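Local coordinates for pngf-ii (Elizabethkingia meningoseptica, PDB 4R4X), which probably removes N-linked glycans from glycoproteins, hydrolysing the bond between the glycan and its asparagine as other peptide:N-glycosidases do, at residues 37-42 against 160-165; 47-52 against 178-183; 64-67 against 71-74. All coordinates share one frame; numbering follows the deposited sequence. Where two conformers were deposited one is given.

Interaction 1 (37-42 against 160-165)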
loop_
_atom_site.group_PDB
_atom_site.type_symbol
_atom_site.label_atom_id
_atom_site.label_comp_id
_atom_site.label_asym_id
_atom_site.label_seq_id
_atom_site.Cartn_x
_atom_site.Cartn_y
_atom_site.Cartn_z
ATOM N N GLU A 37 -31.329 1.766 -11.229
ATOM C CA GLU A 37 -32.265 0.889 -10.487
ATOM C C GLU A 37 -31.788 0.513 -9.087
ATOM O O GLU A 37 -32.523 0.670 -8.093
ATOM C CB GLU A 37 -32.574 -0.382 -11.308
ATOM C CG GLU A 37 -33.815 -0.197 -12.168
ATOM C CD GLU A 37 -34.085 -1.335 -13.146
ATOM O OE1 GLU A 37 -33.323 -2.334 -13.159
ATOM O OE2 GLU A 37 -35.072 -1.197 -13.907
ATOM N N LYS A 38 -30.553 0.042 -9.002
ATOM C CA LYS A 38 -30.012 -0.400 -7.721
ATOM C C LYS A 38 -29.924 0.729 -6.715
ATOM O O LYS A 38 -30.195 0.531 -5.546
ATOM C CB LYS A 38 -28.651 -1.040 -7.899
ATOM C CG LYS A 38 -28.702 -2.479 -8.373
ATOM C CD LYS A 38 -27.313 -2.917 -8.815
ATOM C CE LYS A 38 -27.035 -4.387 -8.550
ATOM N NZ LYS A 38 -25.609 -4.555 -8.155
ATOM N N ILE A 39 -29.566 1.925 -7.172
ATOM C CA ILE A 39 -29.571 3.078 -6.296
ATOM C C ILE A 39 -31.003 3.460 -5.895
ATOM O O ILE A 39 -31.273 3.759 -4.732
ATOM C CB ILE A 39 -28.885 4.282 -6.950
ATOM C CG1 ILE A 39 -27.400 3.986 -7.171
ATOM C CG2 ILE A 39 -29.087 5.527 -6.093
ATOM C CD1 ILE A 39 -26.644 5.041 -7.979
ATOM N N LYS A 40 -31.910 3.502 -6.859
ATOM C CA LYS A 40 -33.300 3.837 -6.557
ATOM C C LYS A 40 -33.848 2.871 -5.490
ATOM O O LYS A 40 -34.489 3.286 -4.521
ATOM C CB LYS A 40 -34.158 3.737 -7.815
ATOM C CG LYS A 40 -35.576 4.258 -7.652
ATOM C CD LYS A 40 -36.344 4.208 -8.969
ATOM C CE LYS A 40 -37.853 4.333 -8.736
ATOM N NZ LYS A 40 -38.623 3.929 -9.937
ATOM N N ASN A 41 -33.562 1.593 -5.684
ATOM C CA ASN A 41 -34.042 0.535 -4.794
ATOM C C ASN A 41 -33.255 0.368 -3.489
ATOM O O ASN A 41 -33.588 -0.504 -2.690
ATOM C CB ASN A 41 -34.071 -0.781 -5.563
ATOM C CG ASN A 41 -35.058 -0.755 -6.720
ATOM O OD1 ASN A 41 -36.036 -0.020 -6.702
ATOM N ND2 ASN A 41 -34.804 -1.568 -7.719
ATOM N N LYS A 42 -32.225 1.197 -3.284
ATOM C CA LYS A 42 -31.350 1.125 -2.106
ATOM C C LYS A 42 -30.629 -0.221 -1.971
ATOM O O LYS A 42 -30.456 -0.733 -0.861
ATOM C CB LYS A 42 -32.126 1.493 -0.843
ATOM C CG LYS A 42 -32.662 2.916 -0.926
ATOM C CD LYS A 42 -34.041 3.071 -0.319
ATOM C CE LYS A 42 -34.666 4.395 -0.739
ATOM N NZ LYS A 42 -33.757 5.557 -0.511
ATOM N N GLN A 160 -36.087 12.821 -1.505
ATOM C CA GLN A 160 -35.853 12.947 -0.071
ATOM C C GLN A 160 -35.402 11.625 0.550
ATOM O O GLN A 160 -34.487 11.633 1.338
ATOM C CB GLN A 160 -37.077 13.508 0.665
ATOM C CG GLN A 160 -36.797 13.976 2.101
ATOM C CD GLN A 160 -36.671 12.822 3.094
ATOM O OE1 GLN A 160 -37.381 11.820 2.995
ATOM N NE2 GLN A 160 -35.747 12.954 4.036
ATOM N N SER A 161 -35.972 10.486 0.170
ATOM C CA SER A 161 -35.528 9.234 0.804
ATOM C C SER A 161 -34.123 8.823 0.363
ATOM O O SER A 161 -33.411 8.117 1.073
ATOM C CB SER A 161 -36.508 8.079 0.558
ATOM O OG SER A 161 -36.705 7.849 -0.814
ATOM N N LEU A 162 -33.730 9.246 -0.821
ATOM C CA LEU A 162 -32.396 8.947 -1.309
ATOM C C LEU A 162 -31.361 9.613 -0.406
ATOM O O LEU A 162 -30.389 8.983 -0.010
ATOM C CB LEU A 162 -32.258 9.414 -2.761
ATOM C CG LEU A 162 -30.891 9.199 -3.398
ATOM C CD1 LEU A 162 -30.525 7.717 -3.398
ATOM C CD2 LEU A 162 -30.917 9.759 -4.809
ATOM N N PHE A 163 -31.581 10.879 -0.057
ATOM C CA PHE A 163 -30.630 11.627 0.760
ATOM C C PHE A 163 -30.858 11.554 2.279
ATOM O O PHE A 163 -29.947 11.801 3.027
ATOM C CB PHE A 163 -30.546 13.088 0.295
ATOM C CG PHE A 163 -30.011 13.237 -1.104
ATOM C CD1 PHE A 163 -28.648 13.176 -1.349
ATOM C CD2 PHE A 163 -30.869 13.383 -2.184
ATOM C CE1 PHE A 163 -28.152 13.286 -2.644
ATOM C CE2 PHE A 163 -30.379 13.495 -3.482
ATOM C CZ PHE A 163 -29.015 13.444 -3.713
ATOM N N ASN A 164 -32.041 11.076 2.684
ATOM C CA ASN A 164 -32.447 10.939 4.092
ATOM C C ASN A 164 -31.423 10.196 4.944
ATOM O O ASN A 164 -30.959 9.121 4.565
ATOM C CB ASN A 164 -33.791 10.186 4.155
ATOM C CG ASN A 164 -34.327 10.027 5.571
ATOM O OD1 ASN A 164 -34.304 8.923 6.130
ATOM N ND2 ASN A 164 -34.840 11.115 6.147
ATOM N N GLY A 165 -31.072 10.784 6.084
ATOM C CA GLY A 165 -30.223 10.123 7.078
ATOM C C GLY A 165 -28.751 10.262 6.757
ATOM O O GLY A 165 -27.905 9.581 7.335
#
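Ile39 and Lys42 meet Leu162 and Ser161 where two short helices, 37-40 and 160-163, come together, and the first of these ends in a Schellman motif. In that motif Lys42 takes a positive phi of 60° and its N bonds to Ile39 O, 3.1 Å away. From this turn the Lys42 side chain runs across to the other helix. Its chain bends at chi2 and again at chi4, which brings NZ to Ser161 O at 3.0 Å. This hydrogen bond is weak. Ser161 OG lies farther from NZ, at 3.7 Å. Beside this polar pair the contact is apolar. Ile39 CG2 touches Leu162 CD1 at 3.8 Å, and the two side chains cross obliquely. Leu162 reaches there because its CG is anti to the backbone N (chi1 178°). Ile39 also rests on Phe48 and Val50, and Leu162 on Phe35. The contact therefore joins a buried methyl-to-methyl pair, Ile39 and Leu162, to an exposed polar pair, Lys42 and Ser161. One weak bond to an uncharged carbonyl should hold the ammonium loosely, and water could probably compete for it.

Interaction 2 (47-52 against 178-183). With ZN (zinc ion), chain B.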
loop_
_atom_site.group_PDB
_atom_site.type_symbol
_atom_site.label_atom_id
_atom_site.label_comp_id
_atom_site.label_asym_id
_atom_site.label_seq_id
_atom_site.Cartn_x
_atom_site.Cartn_y
_atom_site.Cartn_z
ATOM N N PRO A 47 -18.771 2.679 -2.881
ATOM C CA PRO A 47 -19.303 4.010 -3.153
ATOM C C PRO A 47 -20.164 3.994 -4.399
ATOM O O PRO A 47 -19.895 3.233 -5.311
ATOM C CB PRO A 47 -18.044 4.833 -3.397
ATOM C CG PRO A 47 -17.102 3.873 -4.040
ATOM C CD PRO A 47 -17.422 2.507 -3.443
ATOM N N PHE A 48 -21.211 4.816 -4.431
ATOM C CA PHE A 48 -21.987 5.008 -5.637
ATOM C C PHE A 48 -22.281 6.494 -5.832
ATOM O O PHE A 48 -22.160 7.274 -4.891
ATOM C CB PHE A 48 -23.260 4.145 -5.656
ATOM C CG PHE A 48 -24.273 4.480 -4.596
ATOM C CD1 PHE A 48 -25.157 5.514 -4.762
ATOM C CD2 PHE A 48 -24.377 3.699 -3.453
ATOM C CE1 PHE A 48 -26.107 5.805 -3.796
ATOM C CE2 PHE A 48 -25.314 3.990 -2.476
ATOM C CZ PHE A 48 -26.200 5.033 -2.664
ATOM N N GLU A 49 -22.613 6.867 -7.060
ATOM C CA GLU A 49 -22.837 8.271 -7.402
ATOM C C GLU A 49 -24.173 8.545 -8.047
ATOM O O GLU A 49 -24.741 7.711 -8.763
ATOM C CB GLU A 49 -21.754 8.778 -8.333
ATOM C CG GLU A 49 -20.387 8.911 -7.690
ATOM C CD GLU A 49 -19.370 9.340 -8.717
ATOM O OE1 GLU A 49 -19.225 10.573 -8.923
ATOM O OE2 GLU A 49 -18.755 8.434 -9.323
ATOM N N VAL A 50 -24.639 9.758 -7.808
ATOM C CA VAL A 50 -25.830 10.293 -8.439
ATOM C C VAL A 50 -25.498 11.684 -8.983
ATOM O O VAL A 50 -24.645 12.385 -8.435
ATOM C CB VAL A 50 -26.944 10.346 -7.349
ATOM C CG1 VAL A 50 -27.919 11.469 -7.559
ATOM C CG2 VAL A 50 -27.634 8.995 -7.234
ATOM N N ASN A 51 -26.183 12.095 -10.049
ATOM C CA ASN A 51 -26.016 13.437 -10.580
ATOM C C ASN A 51 -27.360 14.204 -10.532
ATOM O O ASN A 51 -28.418 13.623 -10.703
ATOM C CB ASN A 51 -25.463 13.285 -11.996
ATOM C CG ASN A 51 -25.224 14.602 -12.683
ATOM O OD1 ASN A 51 -24.114 15.143 -12.639
ATOM N ND2 ASN A 51 -26.242 15.115 -13.347
ATOM N N GLU A 52 -27.320 15.503 -10.259
ATOM C CA GLU A 52 -28.514 16.336 -10.325
ATOM C C GLU A 52 -28.171 17.642 -11.002
ATOM O O GLU A 52 -27.107 18.215 -10.759
ATOM C CB GLU A 52 -29.088 16.629 -8.944
ATOM C CG GLU A 52 -29.610 15.400 -8.219
ATOM C CD GLU A 52 -30.493 15.730 -7.021
ATOM O OE1 GLU A 52 -30.438 16.873 -6.522
ATOM O OE2 GLU A 52 -31.254 14.842 -6.572
ATOM N N ASP A 178 -10.822 11.834 -4.594
ATOM C CA ASP A 178 -9.915 11.245 -3.604
ATOM C C ASP A 178 -10.688 10.528 -2.510
ATOM O O ASP A 178 -10.324 9.419 -2.093
ATOM C CB ASP A 178 -9.032 12.339 -2.983
ATOM C CG ASP A 178 -7.947 11.778 -2.070
ATOM O OD1 ASP A 178 -7.024 11.084 -2.566
ATOM O OD2 ASP A 178 -7.994 12.064 -0.849
HETATM N N MSE A 179 -11.774 11.152 -2.056
HETATM C CA MSE A 179 -12.589 10.563 -0.989
HETATM C C MSE A 179 -13.314 9.333 -1.479
HETATM O O MSE A 179 -13.426 8.339 -0.742
HETATM C CB MSE A 179 -13.536 11.596 -0.390
HETATM C CG MSE A 179 -12.681 12.593 0.394
HETATM SE SE MSE A 179 -13.810 13.993 1.179
HETATM C CE MSE A 179 -14.669 12.905 2.582
ATOM N N ILE A 180 -13.789 9.351 -2.719
ATOM C CA ILE A 180 -14.364 8.136 -3.317
ATOM C C ILE A 180 -13.311 7.010 -3.323
ATOM O O ILE A 180 -13.591 5.867 -2.888
ATOM C CB ILE A 180 -14.859 8.365 -4.764
ATOM C CG1 ILE A 180 -16.077 9.290 -4.793
ATOM C CG2 ILE A 180 -15.232 7.036 -5.443
ATOM C CD1 ILE A 180 -16.482 9.706 -6.188
ATOM N N TRP A 181 -12.106 7.327 -3.806
ATOM C CA TRP A 181 -11.005 6.346 -3.856
ATOM C C TRP A 181 -10.706 5.745 -2.487
ATOM O O TRP A 181 -10.708 4.501 -2.324
ATOM C CB TRP A 181 -9.751 6.958 -4.478
ATOM C CG TRP A 181 -8.513 6.131 -4.329
ATOM C CD1 TRP A 181 -8.326 4.835 -4.734
ATOM C CD2 TRP A 181 -7.291 6.539 -3.720
ATOM N NE1 TRP A 181 -7.041 4.420 -4.438
ATOM C CE2 TRP A 181 -6.390 5.444 -3.799
ATOM C CE3 TRP A 181 -6.857 7.726 -3.135
ATOM C CZ2 TRP A 181 -5.101 5.509 -3.307
ATOM C CZ3 TRP A 181 -5.590 7.796 -2.634
ATOM C CH2 TRP A 181 -4.709 6.684 -2.716
ATOM N N LYS A 182 -10.532 6.607 -1.490
ATOM C CA LYS A 182 -10.189 6.150 -0.141
ATOM C C LYS A 182 -11.309 5.341 0.524
ATOM O O LYS A 182 -11.040 4.543 1.416
ATOM C CB LYS A 182 -9.765 7.320 0.755
ATOM C CG LYS A 182 -8.346 7.767 0.463
ATOM C CD LYS A 182 -8.012 9.111 1.056
ATOM C CE LYS A 182 -6.586 9.524 0.694
ATOM N NZ LYS A 182 -6.402 10.965 1.010
ATOM N N SER A 183 -12.552 5.518 0.082
ATOM C CA SER A 183 -13.672 4.765 0.633
ATOM C C SER A 183 -13.680 3.288 0.176
ATOM O O SER A 183 -14.411 2.454 0.725
ATOM C CB SER A 183 -15.007 5.438 0.251
ATOM O OG SER A 183 -15.392 5.136 -1.080
HETATM ZN ZN ZN B . -32.526 16.819 -5.674
#
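Pro47 faces Ile180 and Ser183, and Glu49 reaches the far end of the same isoleucine. The proline follows a cis peptide bond. Its ring crosses the Ile180 side chain at a slant, with CG 3.9 Å from Ile180 CG2. The Ser183 hydroxyl comes up to the same ring, and OG is 3.5 Å from Pro47 CB. That hydroxyl is already engaged. It donates to Ile180 O at 2.7 Å, with the donor tilted 20° from the carbonyl plane. The bond holds OG close to its own helix turn, so the contact with Pro47 is packing alone.

Glu49 meets Ile180 at about a right angle. Its CG is anti to the carbonyl carbon (chi1 -69°) and the chain is extended beyond. These carry the carboxylate to Ile180, and chi3 of 87° turns its face to Ile180 CD1, 3.9 Å from Glu49 CD. The polar partners of the carboxylate are Tyr176 and Gln62, which both hydrogen-bond to OE1 and should help fix its rotation. No hydrogen bond joins the two segments.

At the other end of the strand Glu52 grips a zinc ion with both oxygens, OE1 at 2.3 Å and OE2 at 2.5 Å. Asp159 also binds this ion. The site lies well away from the helix contact.

Helix 173-182 packs through Ile180, late in the helix, on the start of strand 48-54 and on Pro47 just before it. Ile180 also touches Ala64 of the adjacent strand 59-65, and Met179, a selenomethionine, reaches Val72 of strand 70-76. The helix thus lies across three consecutive antiparallel strands.

Interaction 3 (64-67 against 71-74)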
loop_
_atom_site.group_PDB
_atom_site.type_symbol
_atom_site.label_atom_id
_atom_site.label_comp_id
_atom_site.label_asym_id
_atom_site.label_seq_id
_atom_site.Cartn_x
_atom_site.Cartn_y
_atom_site.Cartn_z
ATOM N N ALA A 64 -21.553 11.628 -4.144
ATOM C CA ALA A 64 -20.979 10.319 -3.898
ATOM C C ALA A 64 -21.405 9.825 -2.521
ATOM O O ALA A 64 -21.181 10.500 -1.525
ATOM C CB ALA A 64 -19.452 10.376 -4.000
ATOM N N PHE A 65 -22.004 8.641 -2.491
ATOM C CA PHE A 65 -22.476 8.037 -1.260
ATOM C C PHE A 65 -21.352 7.105 -0.817
ATOM O O PHE A 65 -21.085 6.135 -1.479
ATOM C CB PHE A 65 -23.767 7.258 -1.518
ATOM C CG PHE A 65 -24.949 8.135 -1.859
ATOM C CD1 PHE A 65 -24.932 8.963 -2.975
ATOM C CD2 PHE A 65 -26.091 8.113 -1.066
ATOM C CE1 PHE A 65 -26.024 9.769 -3.288
ATOM C CE2 PHE A 65 -27.186 8.918 -1.377
ATOM C CZ PHE A 65 -27.147 9.747 -2.492
ATOM N N LEU A 66 -20.680 7.444 0.266
ATOM C CA LEU A 66 -19.417 6.770 0.613
ATOM C C LEU A 66 -19.643 5.634 1.561
ATOM O O LEU A 66 -18.951 4.595 1.504
ATOM C CB LEU A 66 -18.445 7.760 1.234
ATOM C CG LEU A 66 -18.128 8.965 0.352
ATOM C CD1 LEU A 66 -17.083 9.805 1.045
ATOM C CD2 LEU A 66 -17.655 8.524 -1.020
ATOM N N ASN A 67 -20.596 5.839 2.455
ATOM C CA ASN A 67 -20.966 4.809 3.418
ATOM C C ASN A 67 -22.384 5.141 3.874
ATOM O O ASN A 67 -23.012 6.030 3.290
ATOM C CB ASN A 67 -19.925 4.736 4.549
ATOM C CG ASN A 67 -19.660 6.087 5.201
ATOM O OD1 ASN A 67 -18.570 6.645 5.126
ATOM N ND2 ASN A 67 -20.642 6.587 5.884
ATOM N N ILE A 71 -22.093 11.554 2.655
ATOM C CA ILE A 71 -22.196 11.946 1.250
ATOM C C ILE A 71 -21.322 13.174 0.986
ATOM O O ILE A 71 -21.397 14.163 1.722
ATOM C CB ILE A 71 -23.641 12.358 0.897
ATOM C CG1 ILE A 71 -24.626 11.197 1.136
ATOM C CG2 ILE A 71 -23.743 12.829 -0.556
ATOM C CD1 ILE A 71 -26.084 11.640 1.098
ATOM N N VAL A 72 -20.543 13.113 -0.090
ATOM C CA VAL A 72 -19.828 14.263 -0.582
ATOM C C VAL A 72 -20.426 14.705 -1.921
ATOM O O VAL A 72 -21.042 13.909 -2.640
ATOM C CB VAL A 72 -18.305 14.036 -0.677
ATOM C CG1 VAL A 72 -17.735 13.805 0.715
ATOM C CG2 VAL A 72 -17.920 12.883 -1.587
ATOM N N LYS A 73 -20.271 15.986 -2.222
ATOM C CA LYS A 73 -20.741 16.505 -3.475
ATOM C C LYS A 73 -19.717 17.468 -4.054
ATOM O O LYS A 73 -18.912 18.074 -3.340
ATOM C CB LYS A 73 -22.134 17.167 -3.323
ATOM C CG LYS A 73 -22.110 18.639 -2.962
ATOM C CD LYS A 73 -23.494 19.246 -2.764
ATOM C CE LYS A 73 -23.972 19.985 -3.999
ATOM N NZ LYS A 73 -25.315 20.622 -3.791
ATOM N N THR A 74 -19.757 17.597 -5.364
ATOM C CA THR A 74 -18.975 18.598 -6.033
ATOM C C THR A 74 -19.915 19.235 -7.050
ATOM O O THR A 74 -20.768 18.539 -7.639
ATOM C CB THR A 74 -17.683 17.969 -6.613
ATOM O OG1 THR A 74 -16.648 18.947 -6.690
ATOM C CG2 THR A 74 -17.910 17.374 -7.962
#
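Ala64 and Val72 pair across a beta hairpin made of strands 59-65 and 70-76. They form an antiparallel hydrogen-bonded pair, with both backbone bonds present. Ala64 N donates to Val72 O at 2.8 Å. Val72 N returns the bond to Ala64 O at 3.0 Å. The same oxygen receives a CA-H...O contact from Ile71 CA at 3.3 Å. Ala64 O thus takes one N-H bond and one weaker CA-H contact from the same strand.

Phe65 and Ile71 form the next, non-hydrogen-bonded pair. Their side chains lie side by side and point the same way. Ile71 CD1 sits over one face of the Phe65 ring, 4.2 Å from its centroid and 26° off the normal, a CH-pi contact. The Phe48 ring stacks on the opposite face, so the phenyl group is sandwiched. With Ile71 CG1 anti to the carbonyl carbon (chi1 -60°) and the chain then extended, CD1 comes over the ring.

The other face of the sheet carries Ala64 and Val72. Ala64 CB touches Val72 CG2 at 3.8 Å. Just past the strand, Leu66 meets Val72 at about a right angle, with Leu66 CD1 4.1 Å from Val72 CG1. Tyr176 of helix 173-182 touches both Ala64 and Val72 on this side.

Strand 70-76 also pairs in parallel with strand 167-170, through backbone bonds of Ile71 to Asn167 and Thr169. The arrangement is an antiparallel beta hairpin set inside a sheet, with strand 48-54 antiparallel on one side, strand 167-170 parallel on the other and helix 173-182 against the Ala64 and Val72 face.

How the interactions relate
Interactions 2 and 3 have centres about 5 Å apart. Interaction 1 lies about 15 Å from interaction 2 and about 13 Å from interaction 3. Along the chain, the segments of interactions 1 and 2 alternate, and the hairpin of interaction 3 is nested inside both loops. Strands 48-54 and 59-65 are neighbours in one sheet, and Phe48 O probably bonds to Phe65 N. Ile39 CD1 packs on Glu49 O, while Phe163 packs on Phe65 and Ile71. Helix 160-163 thus joins interaction 1 to interaction 3. Interactions 1 and 2 bring helix 37-40 and strand 48-54 to helices more than a hundred residues later, beside a zinc ion, while interaction 3 is a local hairpin.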